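Local structure of KLLA0C04147p (Kluyveromyces lactis, 5H2D) at residues 276-281 against 312-317; 95-100 against 265-270; 238-243 against 255-260; 79-84 against 319-324. The protein binds ergosterol in this ORD (OSBP-related) domain, the C-terminal part of the longer yeast protein Osh1, and probably transfers sterols. All coordinates share one frame; numbering follows the deposited sequence.

Contact 1: 276-281 against 312-317; sequences SVSAKK and GTRFNV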
loop_
_atom_site.group_PDB
_atom_site.type_symbol
_atom_site.label_atom_id
_atom_site.label_comp_id
_atom_site.label_asym_id
_atom_site.label_seq_id
_atom_site.Cartn_x
_atom_site.Cartn_y
_atom_site.Cartn_z
ATOM N N SER A 276 -16.974 5.045 -5.553
ATOM C CA SER A 276 -16.559 5.889 -6.670
ATOM C C SER A 276 -16.308 7.301 -6.170
ATOM O O SER A 276 -16.838 7.716 -5.134
ATOM C CB SER A 276 -17.609 5.905 -7.786
ATOM O OG SER A 276 -18.818 6.489 -7.338
ATOM N N VAL A 277 -15.496 8.037 -6.928
ATOM C CA VAL A 277 -15.183 9.428 -6.630
ATOM C C VAL A 277 -15.321 10.256 -7.903
ATOM O O VAL A 277 -14.841 9.849 -8.967
ATOM C CB VAL A 277 -13.771 9.589 -6.042
ATOM C CG1 VAL A 277 -13.374 11.059 -6.045
ATOM C CG2 VAL A 277 -13.737 9.022 -4.624
ATOM N N SER A 278 -15.968 11.409 -7.784
ATOM C CA SER A 278 -16.173 12.353 -8.874
ATOM C C SER A 278 -15.588 13.698 -8.469
ATOM O O SER A 278 -15.285 13.940 -7.300
ATOM C CB SER A 278 -17.666 12.496 -9.201
ATOM O OG SER A 278 -18.199 11.267 -9.672
ATOM N N ALA A 279 -15.439 14.596 -9.442
ATOM C CA ALA A 279 -14.798 15.872 -9.162
ATOM C C ALA A 279 -15.412 16.940 -10.052
ATOM O O ALA A 279 -16.126 16.643 -11.011
ATOM C CB ALA A 279 -13.281 15.809 -9.381
ATOM N N LYS A 280 -15.101 18.191 -9.733
ATOM C CA LYS A 280 -15.522 19.303 -10.572
ATOM C C LYS A 280 -14.547 20.458 -10.410
ATOM O O LYS A 280 -13.902 20.615 -9.368
ATOM C CB LYS A 280 -16.944 19.758 -10.224
ATOM C CG LYS A 280 -17.043 20.530 -8.934
ATOM C CD LYS A 280 -18.371 20.248 -8.242
ATOM C CE LYS A 280 -19.509 20.238 -9.236
ATOM N NZ LYS A 280 -19.550 21.513 -10.015
ATOM N N LYS A 281 -14.432 21.255 -11.468
ATOM C CA LYS A 281 -13.664 22.483 -11.393
ATOM C C LYS A 281 -14.424 23.510 -10.570
ATOM O O LYS A 281 -15.637 23.682 -10.727
ATOM C CB LYS A 281 -13.399 23.036 -12.796
ATOM C CG LYS A 281 -12.450 24.238 -12.827
ATOM C CD LYS A 281 -10.989 23.775 -12.817
ATOM C CE LYS A 281 -9.998 24.940 -12.690
ATOM N NZ LYS A 281 -10.234 25.779 -11.486
ATOM N N GLY A 312 -16.824 23.396 -14.804
ATOM C CA GLY A 312 -17.565 23.266 -13.568
ATOM C C GLY A 312 -18.564 22.131 -13.528
ATOM O O GLY A 312 -19.186 21.915 -12.481
ATOM N N THR A 313 -18.747 21.404 -14.626
ATOM C CA THR A 313 -19.577 20.213 -14.570
ATOM C C THR A 313 -18.793 19.069 -13.927
ATOM O O THR A 313 -17.562 19.076 -13.887
ATOM C CB THR A 313 -20.058 19.801 -15.963
ATOM O OG1 THR A 313 -18.933 19.507 -16.797
ATOM C CG2 THR A 313 -20.884 20.920 -16.602
ATOM N N ARG A 314 -19.525 18.091 -13.404
ATOM C CA ARG A 314 -18.892 16.984 -12.698
ATOM C C ARG A 314 -18.370 15.937 -13.673
ATOM O O ARG A 314 -18.947 15.702 -14.737
ATOM C CB ARG A 314 -19.873 16.333 -11.721
ATOM C CG ARG A 314 -20.269 17.222 -10.557
ATOM C CD ARG A 314 -20.831 16.408 -9.395
ATOM N NE ARG A 314 -22.002 15.621 -9.777
ATOM C CZ ARG A 314 -21.974 14.321 -10.060
ATOM N NH1 ARG A 314 -23.092 13.690 -10.396
ATOM N NH2 ARG A 314 -20.831 13.650 -10.003
ATOM N N PHE A 315 -17.267 15.291 -13.292
ATOM C CA PHE A 315 -16.726 14.197 -14.084
ATOM C C PHE A 315 -16.255 13.088 -13.156
ATOM O O PHE A 315 -15.766 13.359 -12.056
ATOM C CB PHE A 315 -15.574 14.659 -14.988
ATOM C CG PHE A 315 -14.476 15.388 -14.263
ATOM C CD1 PHE A 315 -14.598 16.740 -13.969
ATOM C CD2 PHE A 315 -13.311 14.731 -13.901
ATOM C CE1 PHE A 315 -13.590 17.426 -13.315
ATOM C CE2 PHE A 315 -12.294 15.409 -13.246
ATOM C CZ PHE A 315 -12.432 16.756 -12.947
ATOM N N ASN A 316 -16.431 11.847 -13.604
ATOM C CA ASN A 316 -15.954 10.695 -12.849
ATOM C C ASN A 316 -14.438 10.599 -12.933
ATOM O O ASN A 316 -13.838 10.872 -13.977
ATOM C CB ASN A 316 -16.593 9.414 -13.383
ATOM C CG ASN A 316 -18.093 9.387 -13.176
ATOM O OD1 ASN A 316 -18.599 9.920 -12.191
ATOM N ND2 ASN A 316 -18.814 8.770 -14.111
ATOM N N VAL A 317 -13.811 10.215 -11.820
ATOM C CA VAL A 317 -12.368 10.055 -11.758
ATOM C C VAL A 317 -11.974 8.633 -11.393
ATOM O O VAL A 317 -11.024 8.083 -11.964
ATOM C CB VAL A 317 -11.730 11.062 -10.772
ATOM C CG1 VAL A 317 -11.960 12.495 -11.243
ATOM C CG2 VAL A 317 -12.285 10.870 -9.379
HETATM O O HOH W 1 -15.610 20.877 -14.028
#

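Contact 2: 95-100 against 265-270; sequences STLRLL and KEWIFG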
loop_
_atom_site.group_PDB
_atom_site.type_symbol
_atom_site.label_atom_id
_atom_site.label_comp_id
_atom_site.label_asym_id
_atom_site.label_seq_id
_atom_site.Cartn_x
_atom_site.Cartn_y
_atom_site.Cartn_z
ATOM N N SER A 95 -0.834 21.917 -13.019
ATOM C CA SER A 95 -0.317 21.236 -11.833
ATOM C C SER A 95 -1.412 20.937 -10.816
ATOM O O SER A 95 -1.328 19.929 -10.103
ATOM C CB SER A 95 0.799 22.055 -11.182
ATOM O OG SER A 95 0.323 23.297 -10.687
ATOM N N THR A 96 -2.443 21.793 -10.726
ATOM C CA THR A 96 -3.510 21.542 -9.757
ATOM C C THR A 96 -4.368 20.352 -10.163
ATOM O O THR A 96 -4.925 19.672 -9.292
ATOM C CB THR A 96 -4.390 22.782 -9.568
ATOM O OG1 THR A 96 -5.151 23.038 -10.760
ATOM C CG2 THR A 96 -3.533 23.988 -9.229
ATOM N N LEU A 97 -4.495 20.095 -11.468
ATOM C CA LEU A 97 -5.195 18.909 -11.952
ATOM C C LEU A 97 -4.345 17.655 -11.774
ATOM O O LEU A 97 -4.882 16.584 -11.463
ATOM C CB LEU A 97 -5.598 19.098 -13.419
ATOM C CG LEU A 97 -6.362 17.972 -14.129
ATOM C CD1 LEU A 97 -7.658 17.637 -13.408
ATOM C CD2 LEU A 97 -6.648 18.328 -15.588
ATOM N N ARG A 98 -3.029 17.764 -11.937
ATOM C CA ARG A 98 -2.172 16.659 -11.518
ATOM C C ARG A 98 -2.408 16.333 -10.048
ATOM O O ARG A 98 -2.539 15.160 -9.677
ATOM C CB ARG A 98 -0.701 16.990 -11.770
ATOM C CG ARG A 98 -0.393 17.279 -13.230
ATOM C CD ARG A 98 1.077 17.046 -13.580
ATOM N NE ARG A 98 1.962 18.050 -12.988
ATOM C CZ ARG A 98 2.223 19.228 -13.551
ATOM N NH1 ARG A 98 3.035 20.090 -12.953
ATOM N NH2 ARG A 98 1.652 19.543 -14.705
ATOM N N LEU A 99 -2.485 17.360 -9.200
ATOM C CA LEU A 99 -2.701 17.127 -7.776
ATOM C C LEU A 99 -4.055 16.472 -7.517
ATOM O O LEU A 99 -4.172 15.601 -6.653
ATOM C CB LEU A 99 -2.571 18.435 -6.995
ATOM C CG LEU A 99 -2.763 18.351 -5.483
ATOM C CD1 LEU A 99 -1.949 17.188 -4.878
ATOM C CD2 LEU A 99 -2.418 19.656 -4.778
ATOM N N LEU A 100 -5.096 16.884 -8.243
ATOM C CA LEU A 100 -6.398 16.245 -8.075
ATOM C C LEU A 100 -6.298 14.738 -8.278
ATOM O O LEU A 100 -6.833 13.946 -7.485
ATOM C CB LEU A 100 -7.411 16.847 -9.051
ATOM C CG LEU A 100 -8.791 16.177 -9.100
ATOM C CD1 LEU A 100 -9.534 16.359 -7.774
ATOM C CD2 LEU A 100 -9.608 16.702 -10.269
ATOM N N LYS A 265 -9.063 27.976 -4.476
ATOM C CA LYS A 265 -9.657 26.654 -4.657
ATOM C C LYS A 265 -9.851 26.382 -6.146
ATOM O O LYS A 265 -10.508 27.160 -6.846
ATOM C CB LYS A 265 -10.984 26.564 -3.902
ATOM C CG LYS A 265 -11.632 25.186 -3.932
ATOM C CD LYS A 265 -12.946 25.162 -3.167
ATOM C CE LYS A 265 -12.724 25.218 -1.668
ATOM N NZ LYS A 265 -14.020 25.285 -0.929
ATOM N N GLU A 266 -9.256 25.296 -6.641
ATOM C CA GLU A 266 -9.308 24.967 -8.058
ATOM C C GLU A 266 -10.197 23.782 -8.373
ATOM O O GLU A 266 -10.815 23.749 -9.440
ATOM C CB GLU A 266 -7.898 24.674 -8.592
ATOM C CG GLU A 266 -6.935 25.860 -8.529
ATOM C CD GLU A 266 -6.786 26.556 -9.871
ATOM O OE1 GLU A 266 -7.636 26.330 -10.766
ATOM O OE2 GLU A 266 -5.800 27.309 -10.043
ATOM N N TRP A 267 -10.262 22.800 -7.474
ATOM C CA TRP A 267 -11.020 21.579 -7.701
ATOM C C TRP A 267 -11.573 21.095 -6.370
ATOM O O TRP A 267 -10.973 21.318 -5.316
ATOM C CB TRP A 267 -10.152 20.466 -8.316
ATOM C CG TRP A 267 -9.359 20.851 -9.527
ATOM C CD1 TRP A 267 -8.096 21.377 -9.552
ATOM C CD2 TRP A 267 -9.759 20.706 -10.894
ATOM N NE1 TRP A 267 -7.692 21.575 -10.849
ATOM C CE2 TRP A 267 -8.696 21.177 -11.694
ATOM C CE3 TRP A 267 -10.911 20.226 -11.518
ATOM C CZ2 TRP A 267 -8.754 21.185 -13.084
ATOM C CZ3 TRP A 267 -10.967 20.227 -12.899
ATOM C CH2 TRP A 267 -9.893 20.702 -13.669
ATOM N N ILE A 268 -12.738 20.446 -6.427
ATOM C CA ILE A 268 -13.255 19.680 -5.301
ATOM C C ILE A 268 -13.573 18.286 -5.821
ATOM O O ILE A 268 -13.764 18.073 -7.018
ATOM C CB ILE A 268 -14.506 20.310 -4.649
ATOM C CG1 ILE A 268 -15.588 20.563 -5.707
ATOM C CG2 ILE A 268 -14.127 21.577 -3.874
ATOM C CD1 ILE A 268 -16.886 21.122 -5.146
ATOM N N PHE A 269 -13.606 17.327 -4.901
ATOM C CA PHE A 269 -13.957 15.964 -5.269
ATOM C C PHE A 269 -14.611 15.298 -4.072
ATOM O O PHE A 269 -14.496 15.763 -2.933
ATOM C CB PHE A 269 -12.738 15.171 -5.761
ATOM C CG PHE A 269 -11.702 14.887 -4.697
ATOM C CD1 PHE A 269 -11.815 13.773 -3.875
ATOM C CD2 PHE A 269 -10.596 15.712 -4.552
ATOM C CE1 PHE A 269 -10.850 13.505 -2.909
ATOM C CE2 PHE A 269 -9.638 15.442 -3.591
ATOM C CZ PHE A 269 -9.767 14.340 -2.776
ATOM N N GLY A 270 -15.314 14.211 -4.342
ATOM C CA GLY A 270 -16.011 13.520 -3.276
ATOM C C GLY A 270 -16.692 12.280 -3.800
ATOM O O GLY A 270 -16.865 12.096 -5.009
#

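Contact 3: 238-243 against 255-260; sequences MIHFKA and KGEVYN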
loop_
_atom_site.group_PDB
_atom_site.type_symbol
_atom_site.label_atom_id
_atom_site.label_comp_id
_atom_site.label_asym_id
_atom_site.label_seq_id
_atom_site.Cartn_x
_atom_site.Cartn_y
_atom_site.Cartn_z
ATOM N N MET A 238 -6.522 19.116 0.701
ATOM C CA MET A 238 -7.064 18.620 1.958
ATOM C C MET A 238 -8.081 17.529 1.656
ATOM O O MET A 238 -8.990 17.739 0.842
ATOM C CB MET A 238 -7.733 19.744 2.758
ATOM C CG MET A 238 -6.888 20.989 2.949
ATOM S SD MET A 238 -5.383 20.684 3.883
ATOM C CE MET A 238 -6.000 19.769 5.289
ATOM N N ILE A 239 -7.918 16.362 2.292
ATOM C CA ILE A 239 -8.823 15.230 2.135
ATOM C C ILE A 239 -9.434 14.877 3.480
ATOM O O ILE A 239 -8.734 14.817 4.495
ATOM C CB ILE A 239 -8.103 13.999 1.557
ATOM C CG1 ILE A 239 -7.286 14.406 0.328
ATOM C CG2 ILE A 239 -9.125 12.879 1.277
ATOM C CD1 ILE A 239 -6.575 13.235 -0.342
ATOM N N HIS A 240 -10.731 14.591 3.481
ATOM C CA HIS A 240 -11.441 14.295 4.720
ATOM C C HIS A 240 -12.143 12.952 4.578
ATOM O O HIS A 240 -13.126 12.843 3.841
ATOM C CB HIS A 240 -12.431 15.415 5.051
ATOM C CG HIS A 240 -11.910 16.778 4.712
ATOM N ND1 HIS A 240 -11.126 17.512 5.577
ATOM C CD2 HIS A 240 -12.022 17.522 3.585
ATOM C CE1 HIS A 240 -10.797 18.657 5.007
ATOM N NE2 HIS A 240 -11.322 18.687 3.796
ATOM N N PHE A 241 -11.609 11.927 5.256
ATOM C CA PHE A 241 -12.283 10.641 5.417
ATOM C C PHE A 241 -13.180 10.737 6.640
ATOM O O PHE A 241 -12.690 10.868 7.769
ATOM C CB PHE A 241 -11.285 9.499 5.604
ATOM C CG PHE A 241 -10.487 9.157 4.374
ATOM C CD1 PHE A 241 -9.349 9.876 4.046
ATOM C CD2 PHE A 241 -10.837 8.066 3.596
ATOM C CE1 PHE A 241 -8.595 9.554 2.924
ATOM C CE2 PHE A 241 -10.088 7.722 2.475
ATOM C CZ PHE A 241 -8.961 8.467 2.141
ATOM N N LYS A 242 -14.487 10.655 6.427
ATOM C CA LYS A 242 -15.418 10.769 7.537
ATOM C C LYS A 242 -15.394 9.498 8.378
ATOM O O LYS A 242 -15.367 8.383 7.849
ATOM C CB LYS A 242 -16.824 11.053 7.007
ATOM C CG LYS A 242 -17.926 11.012 8.057
ATOM C CD LYS A 242 -18.849 12.215 7.947
ATOM C CE LYS A 242 -18.489 13.269 8.989
ATOM N NZ LYS A 242 -19.427 14.427 8.992
ATOM N N ALA A 243 -15.366 9.672 9.698
ATOM C CA ALA A 243 -15.400 8.545 10.620
ATOM C C ALA A 243 -16.828 8.050 10.803
ATOM O O ALA A 243 -17.790 8.816 10.705
ATOM C CB ALA A 243 -14.810 8.940 11.974
ATOM N N LYS A 255 -14.277 13.454 0.926
ATOM C CA LYS A 255 -14.337 14.702 0.177
ATOM C C LYS A 255 -12.966 15.352 0.227
ATOM O O LYS A 255 -12.205 15.140 1.171
ATOM C CB LYS A 255 -15.362 15.710 0.735
ATOM C CG LYS A 255 -16.526 15.122 1.500
ATOM C CD LYS A 255 -17.492 16.229 1.946
ATOM C CE LYS A 255 -16.788 17.297 2.767
ATOM N NZ LYS A 255 -16.358 16.795 4.106
ATOM N N GLY A 256 -12.661 16.161 -0.782
ATOM C CA GLY A 256 -11.393 16.863 -0.792
ATOM C C GLY A 256 -11.492 18.161 -1.558
ATOM O O GLY A 256 -12.417 18.376 -2.347
ATOM N N GLU A 257 -10.511 19.030 -1.311
ATOM C CA GLU A 257 -10.403 20.324 -1.970
ATOM C C GLU A 257 -8.960 20.530 -2.403
ATOM O O GLU A 257 -8.044 20.286 -1.611
ATOM C CB GLU A 257 -10.840 21.458 -1.032
ATOM C CG GLU A 257 -12.217 21.269 -0.412
ATOM C CD GLU A 257 -12.212 20.348 0.807
ATOM O OE1 GLU A 257 -11.260 20.412 1.623
ATOM O OE2 GLU A 257 -13.167 19.552 0.945
ATOM N N VAL A 258 -8.760 20.987 -3.641
ATOM C CA VAL A 258 -7.439 21.202 -4.226
ATOM C C VAL A 258 -7.217 22.700 -4.389
ATOM O O VAL A 258 -8.021 23.387 -5.033
ATOM C CB VAL A 258 -7.294 20.493 -5.583
ATOM C CG1 VAL A 258 -5.889 20.672 -6.128
ATOM C CG2 VAL A 258 -7.633 19.011 -5.459
ATOM N N TYR A 259 -6.111 23.195 -3.840
ATOM C CA TYR A 259 -5.789 24.615 -3.868
ATOM C C TYR A 259 -4.500 24.864 -4.635
ATOM O O TYR A 259 -3.561 24.062 -4.572
ATOM C CB TYR A 259 -5.641 25.165 -2.454
ATOM C CG TYR A 259 -6.873 25.010 -1.601
ATOM C CD1 TYR A 259 -7.853 26.000 -1.571
ATOM C CD2 TYR A 259 -7.055 23.879 -0.808
ATOM C CE1 TYR A 259 -8.976 25.865 -0.786
ATOM C CE2 TYR A 259 -8.175 23.736 -0.014
ATOM C CZ TYR A 259 -9.133 24.734 -0.002
ATOM O OH TYR A 259 -10.251 24.579 0.786
ATOM N N ASN A 260 -4.449 25.993 -5.345
ATOM C CA ASN A 260 -3.184 26.460 -5.888
ATOM C C ASN A 260 -2.365 27.112 -4.773
ATOM O O ASN A 260 -2.798 27.216 -3.624
ATOM C CB ASN A 260 -3.416 27.396 -7.078
ATOM C CG ASN A 260 -4.145 28.680 -6.699
ATOM O OD1 ASN A 260 -3.848 29.304 -5.692
ATOM N ND2 ASN A 260 -5.103 29.076 -7.529
HETATM O O HOH W 2 -15.902 13.423 4.708
#

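Contact 4: 79-84 against 319-324; sequences DLEYAD and HVNERP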
loop_
_atom_site.group_PDB
_atom_site.type_symbol
_atom_site.label_atom_id
_atom_site.label_comp_id
_atom_site.label_asym_id
_atom_site.label_seq_id
_atom_site.Cartn_x
_atom_site.Cartn_y
_atom_site.Cartn_z
ATOM N N ASP A 79 -1.587 -0.321 -2.447
ATOM C CA ASP A 79 -1.591 1.095 -2.819
ATOM C C ASP A 79 -1.633 1.264 -4.327
ATOM O O ASP A 79 -2.120 2.286 -4.834
ATOM C CB ASP A 79 -0.329 1.823 -2.336
ATOM C CG ASP A 79 -0.280 2.080 -0.849
ATOM O OD1 ASP A 79 -1.309 1.958 -0.141
ATOM O OD2 ASP A 79 0.847 2.416 -0.399
ATOM N N LEU A 80 -1.113 0.283 -5.054
ATOM C CA LEU A 80 -0.897 0.412 -6.492
ATOM C C LEU A 80 -2.059 -0.087 -7.334
ATOM O O LEU A 80 -1.947 -0.077 -8.568
ATOM C CB LEU A 80 0.372 -0.353 -6.882
ATOM C CG LEU A 80 1.623 0.115 -6.142
ATOM C CD1 LEU A 80 2.833 -0.658 -6.627
ATOM C CD2 LEU A 80 1.810 1.627 -6.329
ATOM N N GLU A 81 -3.165 -0.527 -6.720
ATOM C CA GLU A 81 -4.223 -1.169 -7.496
ATOM C C GLU A 81 -4.713 -0.267 -8.624
ATOM O O GLU A 81 -4.974 -0.743 -9.736
ATOM C CB GLU A 81 -5.396 -1.562 -6.593
ATOM C CG GLU A 81 -6.513 -2.247 -7.357
ATOM C CD GLU A 81 -7.607 -2.812 -6.446
ATOM O OE1 GLU A 81 -7.468 -2.749 -5.205
ATOM O OE2 GLU A 81 -8.620 -3.317 -6.970
ATOM N N TYR A 82 -4.845 1.028 -8.361
ATOM C CA TYR A 82 -5.350 1.979 -9.354
ATOM C C TYR A 82 -4.267 2.965 -9.782
ATOM O O TYR A 82 -4.524 4.155 -9.963
ATOM C CB TYR A 82 -6.570 2.715 -8.807
ATOM C CG TYR A 82 -7.679 1.774 -8.369
ATOM C CD1 TYR A 82 -8.640 1.325 -9.275
ATOM C CD2 TYR A 82 -7.770 1.332 -7.051
ATOM C CE1 TYR A 82 -9.663 0.461 -8.890
ATOM C CE2 TYR A 82 -8.792 0.477 -6.653
ATOM C CZ TYR A 82 -9.724 0.030 -7.570
ATOM O OH TYR A 82 -10.728 -0.820 -7.157
ATOM N N ALA A 83 -3.037 2.477 -9.935
ATOM C CA ALA A 83 -1.904 3.319 -10.287
ATOM C C ALA A 83 -2.036 3.961 -11.668
ATOM O O ALA A 83 -1.287 4.903 -11.948
ATOM C CB ALA A 83 -0.609 2.504 -10.214
ATOM N N ASP A 84 -2.951 3.482 -12.523
ATOM C CA ASP A 84 -3.233 4.183 -13.780
ATOM C C ASP A 84 -3.525 5.655 -13.531
ATOM O O ASP A 84 -3.256 6.502 -14.395
ATOM C CB ASP A 84 -4.421 3.539 -14.506
ATOM C CG ASP A 84 -4.058 2.228 -15.202
ATOM O OD1 ASP A 84 -2.865 1.882 -15.244
ATOM O OD2 ASP A 84 -4.974 1.542 -15.719
ATOM N N HIS A 319 -13.542 4.580 -9.973
ATOM C CA HIS A 319 -14.580 3.652 -9.550
ATOM C C HIS A 319 -13.936 2.339 -9.133
ATOM O O HIS A 319 -12.950 1.910 -9.737
ATOM C CB HIS A 319 -15.600 3.389 -10.670
ATOM C CG HIS A 319 -16.853 2.715 -10.200
ATOM N ND1 HIS A 319 -16.890 1.387 -9.822
ATOM C CD2 HIS A 319 -18.113 3.186 -10.045
ATOM C CE1 HIS A 319 -18.119 1.070 -9.458
ATOM N NE2 HIS A 319 -18.880 2.144 -9.579
ATOM N N VAL A 320 -14.515 1.699 -8.115
ATOM C CA VAL A 320 -13.966 0.452 -7.588
ATOM C C VAL A 320 -14.053 -0.650 -8.635
ATOM O O VAL A 320 -15.027 -0.739 -9.402
ATOM C CB VAL A 320 -14.703 0.057 -6.295
ATOM C CG1 VAL A 320 -16.145 -0.307 -6.588
ATOM C CG2 VAL A 320 -13.989 -1.099 -5.592
ATOM N N ASN A 321 -13.031 -1.502 -8.671
ATOM C CA ASN A 321 -13.052 -2.680 -9.521
ATOM C C ASN A 321 -14.139 -3.645 -9.065
ATOM O O ASN A 321 -14.487 -3.714 -7.881
ATOM C CB ASN A 321 -11.690 -3.384 -9.498
ATOM C CG ASN A 321 -10.631 -2.634 -10.285
ATOM O OD1 ASN A 321 -10.918 -2.080 -11.344
ATOM N ND2 ASN A 321 -9.406 -2.600 -9.769
ATOM N N GLU A 322 -14.668 -4.407 -10.023
ATOM C CA GLU A 322 -15.560 -5.502 -9.669
ATOM C C GLU A 322 -14.813 -6.510 -8.807
ATOM O O GLU A 322 -13.616 -6.761 -8.993
ATOM C CB GLU A 322 -16.120 -6.177 -10.924
ATOM C CG GLU A 322 -15.212 -7.225 -11.527
ATOM C CD GLU A 322 -15.805 -7.859 -12.775
ATOM O OE1 GLU A 322 -15.050 -8.520 -13.525
ATOM O OE2 GLU A 322 -17.024 -7.691 -13.007
ATOM N N ARG A 323 -15.525 -7.081 -7.845
ATOM C CA ARG A 323 -14.913 -7.863 -6.776
ATOM C C ARG A 323 -15.611 -9.210 -6.689
ATOM O O ARG A 323 -16.626 -9.358 -5.996
ATOM C CB ARG A 323 -14.984 -7.117 -5.452
ATOM C CG ARG A 323 -14.158 -7.726 -4.364
ATOM C CD ARG A 323 -13.908 -6.692 -3.285
ATOM N NE ARG A 323 -13.479 -7.338 -2.063
ATOM C CZ ARG A 323 -13.193 -6.702 -0.930
ATOM N NH1 ARG A 323 -13.268 -5.376 -0.843
ATOM N NH2 ARG A 323 -12.818 -7.409 0.116
ATOM N N PRO A 324 -15.095 -10.217 -7.393
ATOM C CA PRO A 324 -15.647 -11.566 -7.250
ATOM C C PRO A 324 -15.413 -12.088 -5.844
ATOM O O PRO A 324 -14.590 -11.566 -5.087
ATOM C CB PRO A 324 -14.867 -12.390 -8.284
ATOM C CG PRO A 324 -14.171 -11.391 -9.167
ATOM C CD PRO A 324 -13.956 -10.169 -8.321
HETATM O O HOH W 3 -7.316 -1.389 -11.260
#

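Contact 1: 276-281 against 312-317
The carbonyl oxygen A279 O is held by more than one group of the facing strand. F315 N donates to it over 2.9 Å at an N-H...O angle of 161°, and the R314 CA hydrogen points at it too, with R314 CA 3.3 Å from A279 O. A279 N returns a bond to F315 O, completing an antiparallel hydrogen-bonded pair. Chi1 of F315 (53°) sets CG between the backbone N and the carbonyl carbon, back over the strand. One face of the ring lies against A279 O, while CZ meets A279 CB at 3.8 Å in an off-centre CH-pi contact. An alanine in place of F315 would probably strip the ring's cover from A279 CB and A279 O and leave a gap there. The face carrying S278, K280, R314 and N316 is polar. There S278 OG donates to N316 OD1 over 2.9 Å, in the plane of the amide carbonyl. The edge of the R314 guanidinium meets the carbon S278 CB through NH2 at 3.5 Å. Where the strands end, a water accepts from K281 N and donates to T313 O. Strand 276-281 runs between strands 265-272 and 314-319, with V277 and V317 against I104, A279 against L100 and F315 against Y101, all on helix 95-108.

Contact 2: 95-100 against 265-270
The indole of W267 points its N-H at the threonine of the first helical turn: W267 NE1 lies 2.9 Å from T96 OG1, which sits only 7° out of the ring plane. The T96 hydroxyl is in place because chi1 (69°) sets OG1 between the backbone N and the carbonyl carbon; D94 OD1 is its second partner. L97 covers one face of the indole. Its CG is anti to the backbone N (chi1 -179°), and CD1 comes over the six-membered ring, 3.9 Å from the centroid. L100 divides its branches, CD2 approaching W267 CE3 at 4.0 Å and CD1 reaching F269 CD2 at 3.5 Å; the L100 and F269 side chains lie alongside, running opposite ways. An alanine in place of W267 would probably leave T96 OG1 without its indole donor and open a gap beside L97 CD1 and L100 CD2. E266 lays its CG 3.9 Å from T96 CG2, while its carboxylate turns to K281 in a salt bridge. E266 and W267 both face V258, a classic beta bulge, and both start toward the helix. This is helix-on-sheet packing within the oxysterol-binding protein fold, helix 95-108 lying against a wall of antiparallel strands.

Contact 3: 238-243 against 255-260
H240 and E257 join across the hairpin through a short bond from H240 NE2 to E257 OE1, 2.8 Å long with an N-H...O angle of 163°. The oxygen offers its syn lone pair and lies almost exactly in the imidazole plane, and ring and carboxylate are nearly coplanar, 26° apart. The side chains themselves cross at about a right angle. At the I239-G256 non-hydrogen-bonded pair, with CA atoms of I239 and G256 4.2 Å apart, the backbones pack tightly because G256 has no side chain: G256 CA comes within 3.0 Å of M238 O, which also accepts from E257 N, and a CB on G256 would be pressed against that same oxygen. I239 continues this buried face onto A103 and T106 of helix 95-108. The face of H240 and E257 is firmly held at their bond and loosens on either side of it. M238 bends at chi2 (-62°), and its CG comes no closer to Y259 than 4.2 Å, at Y259 CE2. Toward the end of strand 236-241, K255 is partly exposed; a water donates to H240 O over 3.0 Å and has only a weak bond from K255 NZ. H240 ND1 is hydrogen-bonded to D225 OD1, which places the imidazole between two carboxylates. Such a setting fixes the rotation of the ring and would probably favour its protonated form, although K255 NZ, 5.4 Å from H240 NE2, may partly offset this.

Contact 4: 79-84 against 319-324
N321 meets the turn at E81 and Y82 with both its backbone and its side chain. N321 N donates to Y82 OH over 2.8 Å in a nearly straight bond (173°), arriving in the ring plane at the edge of the phenol. From there the side chain can be followed outward. CB passes 3.6 Å from Y82 OH. CG, anti to the carbonyl carbon (chi1 -74°), is 3.5 Å from Y82 CE1, and OD1 lies 3.7 Å from that same carbon. The other branch ends at ND2, which approaches Y82 CE1 obliquely at 3.2 Å without bonding to it. ND2 donates to E81 OE2 over 3.0 Å, on the anti side of the carboxylate and somewhat out of its plane, and to a water at 2.8 Å that in turn donates to E81 O. E81 CG packs over one face of the Y82 ring, 3.6 Å above it and offset toward the rim, while W318 meets that ring edge-to-face. D79, in the 3-10 piece just before the turn, touches the bound ergosterol. Because carboxylate and water both accept from ND2, the N321 amide is probably held against flipping, and with the phenol they tie the loop after strand 314-319 to the segment carrying D79.

Overall arrangement
Contacts 1, 2 and 3 belong to one run of antiparallel strands, in the order 236-241, 253-259, 265-272, 276-281 and 314-319. The centre of contact 2 lies about 10 Å from those of contacts 1 and 3, which are about 14 Å apart. Helix 95-108 backs all three. Along the chain, contact 3 nests within contact 2, contact 1 follows, and contact 4 encloses the rest. Contact 4 stands about 18 to 21 Å from the others, centre to centre, where the chain leaves strand 314-319 and meets the segment carrying D79 of the ergosterol pocket. Antiparallel pairing, local or not, thus builds the wall, and distant contacts bind it to the helix and the pocket-side loop.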